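Long-range contacts in nicotinamide-nucleotide adenylyltransferase NadR family / Ribosylnicotinamide kinase (Lactococcus lactis subsp. cremoris, PDB 6GYE), which binds nicotinamide riboside and probably phosphorylates it through a P-loop kinase domain, as one step in the supply of NAD+: residues K181-M186 and L296-P301; I204-S209 and I255-T260. All blocks are in the same frame, centred on the assembly; numbering follows the deposited sequence.

Contact 1 of 2, residues K181-M186 and L296-P301; sequences KVVTVM and LILVIP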
loop_
_atom_site.group_PDB
_atom_site.type_symbol
_atom_site.label_atom_id
_atom_site.label_comp_id
_atom_site.label_asym_id
_atom_site.label_seq_id
_atom_site.Cartn_x
_atom_site.Cartn_y
_atom_site.Cartn_z
ATOM N N LYS A 181 -2.690 -5.633 -5.089
ATOM C CA LYS A 181 -2.251 -7.008 -5.283
ATOM C C LYS A 181 -0.938 -7.032 -6.063
ATOM O O LYS A 181 -0.741 -6.247 -6.996
ATOM C CB LYS A 181 -3.331 -7.791 -6.024
ATOM C CG LYS A 181 -4.584 -8.128 -5.173
ATOM C CD LYS A 181 -4.338 -9.309 -4.294
ATOM C CE LYS A 181 -5.596 -9.745 -3.525
ATOM N NZ LYS A 181 -6.051 -8.631 -2.656
ATOM N N VAL A 182 -0.049 -7.954 -5.709
ATOM C CA VAL A 182 1.295 -7.989 -6.286
ATOM C C VAL A 182 1.610 -9.423 -6.710
ATOM O O VAL A 182 1.558 -10.344 -5.887
ATOM C CB VAL A 182 2.353 -7.460 -5.296
ATOM C CG1 VAL A 182 3.774 -7.548 -5.879
ATOM C CG2 VAL A 182 2.038 -6.015 -4.876
ATOM N N VAL A 183 1.930 -9.604 -7.991
ATOM C CA VAL A 183 2.357 -10.880 -8.563
ATOM C C VAL A 183 3.810 -10.739 -8.988
ATOM O O VAL A 183 4.135 -9.861 -9.794
ATOM C CB VAL A 183 1.501 -11.258 -9.785
ATOM C CG1 VAL A 183 1.951 -12.595 -10.366
ATOM C CG2 VAL A 183 0.043 -11.255 -9.442
ATOM N N THR A 184 4.673 -11.621 -8.490
ATOM C CA THR A 184 6.095 -11.577 -8.810
ATOM C C THR A 184 6.489 -12.837 -9.564
ATOM O O THR A 184 6.141 -13.945 -9.147
ATOM C CB THR A 184 6.943 -11.440 -7.539
ATOM O OG1 THR A 184 6.558 -10.261 -6.824
ATOM C CG2 THR A 184 8.424 -11.340 -7.903
ATOM N N VAL A 185 7.215 -12.674 -10.660
ATOM C CA VAL A 185 7.680 -13.805 -11.459
ATOM C C VAL A 185 9.157 -14.041 -11.167
ATOM O O VAL A 185 9.949 -13.096 -11.102
ATOM C CB VAL A 185 7.441 -13.558 -12.962
ATOM C CG1 VAL A 185 7.971 -14.719 -13.766
ATOM C CG2 VAL A 185 5.957 -13.322 -13.240
ATOM N N MET A 186 9.529 -15.299 -10.990
ATOM C CA MET A 186 10.886 -15.692 -10.627
ATOM C C MET A 186 11.348 -16.852 -11.507
ATOM O O MET A 186 10.557 -17.735 -11.856
ATOM C CB MET A 186 10.966 -16.102 -9.136
ATOM C CG MET A 186 10.522 -15.020 -8.139
ATOM S SD MET A 186 10.817 -15.541 -6.421
ATOM C CE MET A 186 10.129 -14.144 -5.516
ATOM N N LEU A 296 1.258 -13.475 -4.891
ATOM C CA LEU A 296 1.396 -14.651 -5.733
ATOM C C LEU A 296 2.797 -14.629 -6.314
ATOM O O LEU A 296 3.226 -13.591 -6.821
ATOM C CB LEU A 296 0.359 -14.652 -6.861
ATOM C CG LEU A 296 0.622 -15.715 -7.927
ATOM C CD1 LEU A 296 0.488 -17.111 -7.301
ATOM C CD2 LEU A 296 -0.301 -15.550 -9.136
ATOM N N ILE A 297 3.495 -15.761 -6.233
ATOM C CA ILE A 297 4.844 -15.918 -6.754
ATOM C C ILE A 297 4.815 -17.011 -7.820
ATOM O O ILE A 297 4.583 -18.188 -7.512
ATOM C CB ILE A 297 5.839 -16.258 -5.636
ATOM C CG1 ILE A 297 5.917 -15.099 -4.634
ATOM C CG2 ILE A 297 7.228 -16.565 -6.209
ATOM C CD1 ILE A 297 6.552 -15.488 -3.287
ATOM N N LEU A 298 5.060 -16.630 -9.065
ATOM C CA LEU A 298 5.093 -17.558 -10.189
ATOM C C LEU A 298 6.537 -17.961 -10.473
ATOM O O LEU A 298 7.364 -17.107 -10.803
ATOM C CB LEU A 298 4.477 -16.916 -11.435
ATOM C CG LEU A 298 2.981 -16.630 -11.313
ATOM C CD1 LEU A 298 2.487 -15.807 -12.465
ATOM C CD2 LEU A 298 2.197 -17.921 -11.229
ATOM N N VAL A 299 6.835 -19.253 -10.369
ATOM C CA VAL A 299 8.187 -19.759 -10.577
ATOM C C VAL A 299 8.212 -20.501 -11.903
ATOM O O VAL A 299 7.426 -21.432 -12.108
ATOM C CB VAL A 299 8.630 -20.679 -9.428
ATOM C CG1 VAL A 299 9.965 -21.329 -9.751
ATOM C CG2 VAL A 299 8.714 -19.890 -8.123
ATOM N N ILE A 300 9.111 -20.103 -12.800
ATOM C CA ILE A 300 9.318 -20.813 -14.062
ATOM C C ILE A 300 10.422 -21.846 -13.835
ATOM O O ILE A 300 11.589 -21.461 -13.668
ATOM C CB ILE A 300 9.683 -19.851 -15.195
ATOM C CG1 ILE A 300 8.598 -18.782 -15.362
ATOM C CG2 ILE A 300 9.918 -20.632 -16.481
ATOM C CD1 ILE A 300 8.914 -17.757 -16.464
ATOM N N PRO A 301 10.113 -23.137 -13.865
ATOM C CA PRO A 301 11.118 -24.151 -13.573
ATOM C C PRO A 301 11.944 -24.453 -14.805
ATOM O O PRO A 301 11.519 -24.175 -15.934
ATOM C CB PRO A 301 10.272 -25.362 -13.161
ATOM C CG PRO A 301 9.054 -25.209 -13.994
ATOM C CD PRO A 301 8.792 -23.734 -14.113
#
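V183 points one methyl, CG1, at two leucines of the neighbouring strand: it lies 3.9 Å from CD2 of L296 and equally 3.9 Å from CD1 of L298. CG1, anti to the backbone N (chi1 -180°), is the branch that touches both, and the side chains of V183 and L298 cross obliquely. Further along the same face, CG1 of V185 approaches CD1 of I300 at 4.2 Å, and CG2 of V185 lies near CB of L298. Helices 193-203 and 358-370 pack on this aliphatic layer, V197 on V185, and L200 and A362 on L298. The other face carries T184, M186, I297 and V299. Here the extended end of M186 passes by one methyl, SD 3.7 Å and CE 3.8 Å from CG2 of I297. Between the two layers the strand segments run parallel, their axes 18° apart, with five N-H to O bonds alternating from V182 O to I300 N; the first, from L296 N, is the longest at 3.3 Å. Such a pairing of central parallel strands is characteristic of the P-loop NTPase fold, in which strand 181-187 leads into what is probably the Walker A loop, where I300 meets T191 and K193.

Contact 2 of 2, residues I204-S209 and I255-T260; sequences INAPFS and IVFLDT. With NNR (Nicotinamide riboside), chain I.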
loop_
_atom_site.group_PDB
_atom_site.type_symbol
_atom_site.label_atom_id
_atom_site.label_comp_id
_atom_site.label_asym_id
_atom_site.label_seq_id
_atom_site.Cartn_x
_atom_site.Cartn_y
_atom_site.Cartn_z
ATOM N N ILE A 204 -4.619 -7.814 -18.586
ATOM C CA ILE A 204 -5.631 -7.168 -17.758
ATOM C C ILE A 204 -5.345 -5.680 -17.567
ATOM O O ILE A 204 -5.852 -5.066 -16.621
ATOM C CB ILE A 204 -5.736 -7.880 -16.393
ATOM C CG1 ILE A 204 -4.366 -7.912 -15.694
ATOM C CG2 ILE A 204 -6.285 -9.300 -16.558
ATOM C CD1 ILE A 204 -4.455 -8.352 -14.221
ATOM N N ASN A 205 -4.552 -5.084 -18.463
ATOM C CA ASN A 205 -4.245 -3.657 -18.406
ATOM C C ASN A 205 -3.507 -3.282 -17.118
ATOM O O ASN A 205 -3.704 -2.194 -16.567
ATOM C CB ASN A 205 -5.505 -2.792 -18.595
ATOM C CG ASN A 205 -5.989 -2.791 -20.017
ATOM O OD1 ASN A 205 -5.221 -3.104 -20.940
ATOM N ND2 ASN A 205 -7.235 -2.361 -20.228
ATOM N N ALA A 206 -2.644 -4.208 -16.614
ATOM C CA ALA A 206 -1.869 -3.964 -15.411
ATOM C C ALA A 206 -0.475 -3.446 -15.748
ATOM O O ALA A 206 0.071 -3.763 -16.809
ATOM C CB ALA A 206 -1.734 -5.254 -14.598
ATOM N N PRO A 207 0.127 -2.644 -14.873
ATOM C CA PRO A 207 1.519 -2.256 -15.069
ATOM C C PRO A 207 2.425 -3.415 -14.682
ATOM O O PRO A 207 2.032 -4.330 -13.960
ATOM C CB PRO A 207 1.706 -1.054 -14.126
ATOM C CG PRO A 207 0.704 -1.222 -13.095
ATOM C CD PRO A 207 -0.450 -2.006 -13.675
ATOM N N PHE A 208 3.653 -3.363 -15.184
ATOM C CA PHE A 208 4.647 -4.375 -14.864
ATOM C C PHE A 208 6.018 -3.713 -14.798
ATOM O O PHE A 208 6.245 -2.679 -15.413
ATOM C CB PHE A 208 4.649 -5.502 -15.904
ATOM C CG PHE A 208 4.952 -5.034 -17.302
ATOM C CD1 PHE A 208 3.930 -4.628 -18.151
ATOM C CD2 PHE A 208 6.257 -4.993 -17.764
ATOM C CE1 PHE A 208 4.216 -4.196 -19.444
ATOM C CE2 PHE A 208 6.549 -4.551 -19.054
ATOM C CZ PHE A 208 5.534 -4.156 -19.893
ATOM N N SER A 209 6.927 -4.313 -14.049
ATOM C CA SER A 209 8.305 -3.861 -14.028
ATOM C C SER A 209 9.148 -4.708 -14.977
ATOM O O SER A 209 8.747 -5.791 -15.407
ATOM C CB SER A 209 8.869 -3.941 -12.609
ATOM O OG SER A 209 8.978 -5.299 -12.233
ATOM N N ILE A 255 -3.683 -4.364 -9.500
ATOM C CA ILE A 255 -2.810 -5.529 -9.614
ATOM C C ILE A 255 -1.558 -5.107 -10.374
ATOM O O ILE A 255 -1.668 -4.495 -11.441
ATOM C CB ILE A 255 -3.525 -6.677 -10.363
ATOM C CG1 ILE A 255 -4.905 -6.946 -9.746
ATOM C CG2 ILE A 255 -2.651 -7.942 -10.388
ATOM C CD1 ILE A 255 -5.674 -8.121 -10.357
ATOM N N VAL A 256 -0.367 -5.461 -9.862
ATOM C CA VAL A 256 0.877 -5.189 -10.583
ATOM C C VAL A 256 1.708 -6.463 -10.703
ATOM O O VAL A 256 1.634 -7.366 -9.866
ATOM C CB VAL A 256 1.717 -4.060 -9.938
ATOM C CG1 VAL A 256 0.834 -2.864 -9.620
ATOM C CG2 VAL A 256 2.412 -4.555 -8.712
ATOM N N PHE A 257 2.507 -6.528 -11.763
ATOM C CA PHE A 257 3.355 -7.678 -12.052
ATOM C C PHE A 257 4.815 -7.262 -11.961
ATOM O O PHE A 257 5.204 -6.229 -12.512
ATOM C CB PHE A 257 3.044 -8.265 -13.427
ATOM C CG PHE A 257 1.700 -8.925 -13.503
ATOM C CD1 PHE A 257 0.545 -8.173 -13.741
ATOM C CD2 PHE A 257 1.584 -10.292 -13.322
ATOM C CE1 PHE A 257 -0.713 -8.777 -13.795
ATOM C CE2 PHE A 257 0.327 -10.918 -13.386
ATOM C CZ PHE A 257 -0.825 -10.151 -13.623
ATOM N N LEU A 258 5.605 -8.042 -11.234
ATOM C CA LEU A 258 7.002 -7.721 -10.984
ATOM C C LEU A 258 7.902 -8.768 -11.628
ATOM O O LEU A 258 7.732 -9.967 -11.388
ATOM C CB LEU A 258 7.277 -7.637 -9.480
ATOM C CG LEU A 258 6.442 -6.614 -8.708
ATOM C CD1 LEU A 258 6.911 -6.589 -7.250
ATOM C CD2 LEU A 258 6.526 -5.202 -9.354
ATOM N N ASP A 259 8.888 -8.307 -12.402
ATOM C CA ASP A 259 9.865 -9.185 -13.051
ATOM C C ASP A 259 11.066 -9.325 -12.117
ATOM O O ASP A 259 12.017 -8.527 -12.157
ATOM C CB ASP A 259 10.269 -8.629 -14.414
ATOM C CG ASP A 259 10.961 -9.676 -15.291
ATOM O OD1 ASP A 259 11.310 -10.751 -14.756
ATOM O OD2 ASP A 259 11.127 -9.443 -16.513
ATOM N N THR A 260 11.011 -10.353 -11.262
ATOM C CA THR A 260 12.024 -10.701 -10.255
ATOM C C THR A 260 12.092 -9.690 -9.110
ATOM O O THR A 260 11.451 -8.635 -9.146
ATOM C CB THR A 260 13.436 -10.889 -10.866
ATOM O OG1 THR A 260 14.051 -9.628 -11.129
ATOM C CG2 THR A 260 13.396 -11.692 -12.142
HETATM O O2R NNR I . 7.062 1.097 -2.730
HETATM C C2R NNR I . 6.421 0.140 -1.876
HETATM C C3R NNR I . 6.073 0.711 -0.507
HETATM O O3R NNR I . 6.470 2.081 -0.360
HETATM C C4R NNR I . 6.807 -0.150 0.508
HETATM C C5R NNR I . 5.836 -0.815 1.474
HETATM O O5R NNR I . 6.564 -1.649 2.383
HETATM O O4R NNR I . 7.538 -1.150 -0.206
HETATM C C1R NNR I . 7.358 -1.030 -1.620
HETATM N N1 NNR I . 6.768 -2.260 -2.151
HETATM C C2 NNR I . 7.550 -3.154 -2.772
HETATM C C6 NNR I . 5.453 -2.477 -2.009
HETATM C C5 NNR I . 4.867 -3.637 -2.504
HETATM C C4 NNR I . 5.655 -4.578 -3.150
HETATM C C3 NNR I . 7.015 -4.330 -3.284
HETATM C C7 NNR I . 7.899 -5.323 -3.977
HETATM O O7 NNR I . 8.945 -4.945 -4.477
HETATM N N7 NNR I . 7.516 -6.598 -4.028
#
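F208 and F257 come together at a single backbone bridge, their CA atoms 4.5 Å apart, where the loop 204-209 passes strand 255-259 with the two chain directions 41° apart. F257 is gripped from both of its backbone ends: its N donates to P207 O at 3.1 Å, and its O receives S209 N at 3.0 Å and also faces the CA of F208. One step on, a side chain replaces the backbone as partner. OG of S209, held between its own N and carbonyl carbon (chi1 68°), accepts the N-H of D259 at 3.0 Å in a nearly straight bond (163°), and also bonds to OD1 of N243 on helix 229-247. An alanine here would probably leave the D259 amide and the side-chain oxygen OD1 of N243 without the hydroxyl that joins them. Beyond that amide, D259 turns its carboxylate to K193, in a salt bridge, and to the hydroxyl of T194, an arrangement consistent with the acidic residue that ends a strand beside what is probably the Walker A loop, as in P-loop kinases. The F257 ring meets the loop with its edge: CE1 lies 3.8 Å from CD1 of I204 and 3.8 Å from CB of A206, both near the ring plane and flanking N205, whose positive phi completes a helix-ending Schellman motif. P207 rests CG on CG1 of V256 at 3.8 Å, whereas the F208 ring turns back to helix 193-203. L258, which lines the ligand pocket, brings its CD1 methyl into van der Waals contact with nicotinamide riboside, 3.3 Å from the amide N7.

After the N-terminal domain with its own five-stranded sheet, the chain enters the second sheet at strand 181-187, then runs through the probable P-loop and helix 193-203 into the loop 204-209. Helices 212-220 and 229-247 follow before the chain returns at 255-260, closing the 45-residue loop of contact 2. Helices 262-272 and 275-290 then lead to 296-301, which closes contact 1 over 109 residues, so contact 2 is nested inside it. The two meet in one sheet: strand 181-187 has 296-300 on one flank and 255-259 on the other, the latter through probable bonds of L258 with V183 and V185. The loop 204-209 lies beyond, along the outer strand.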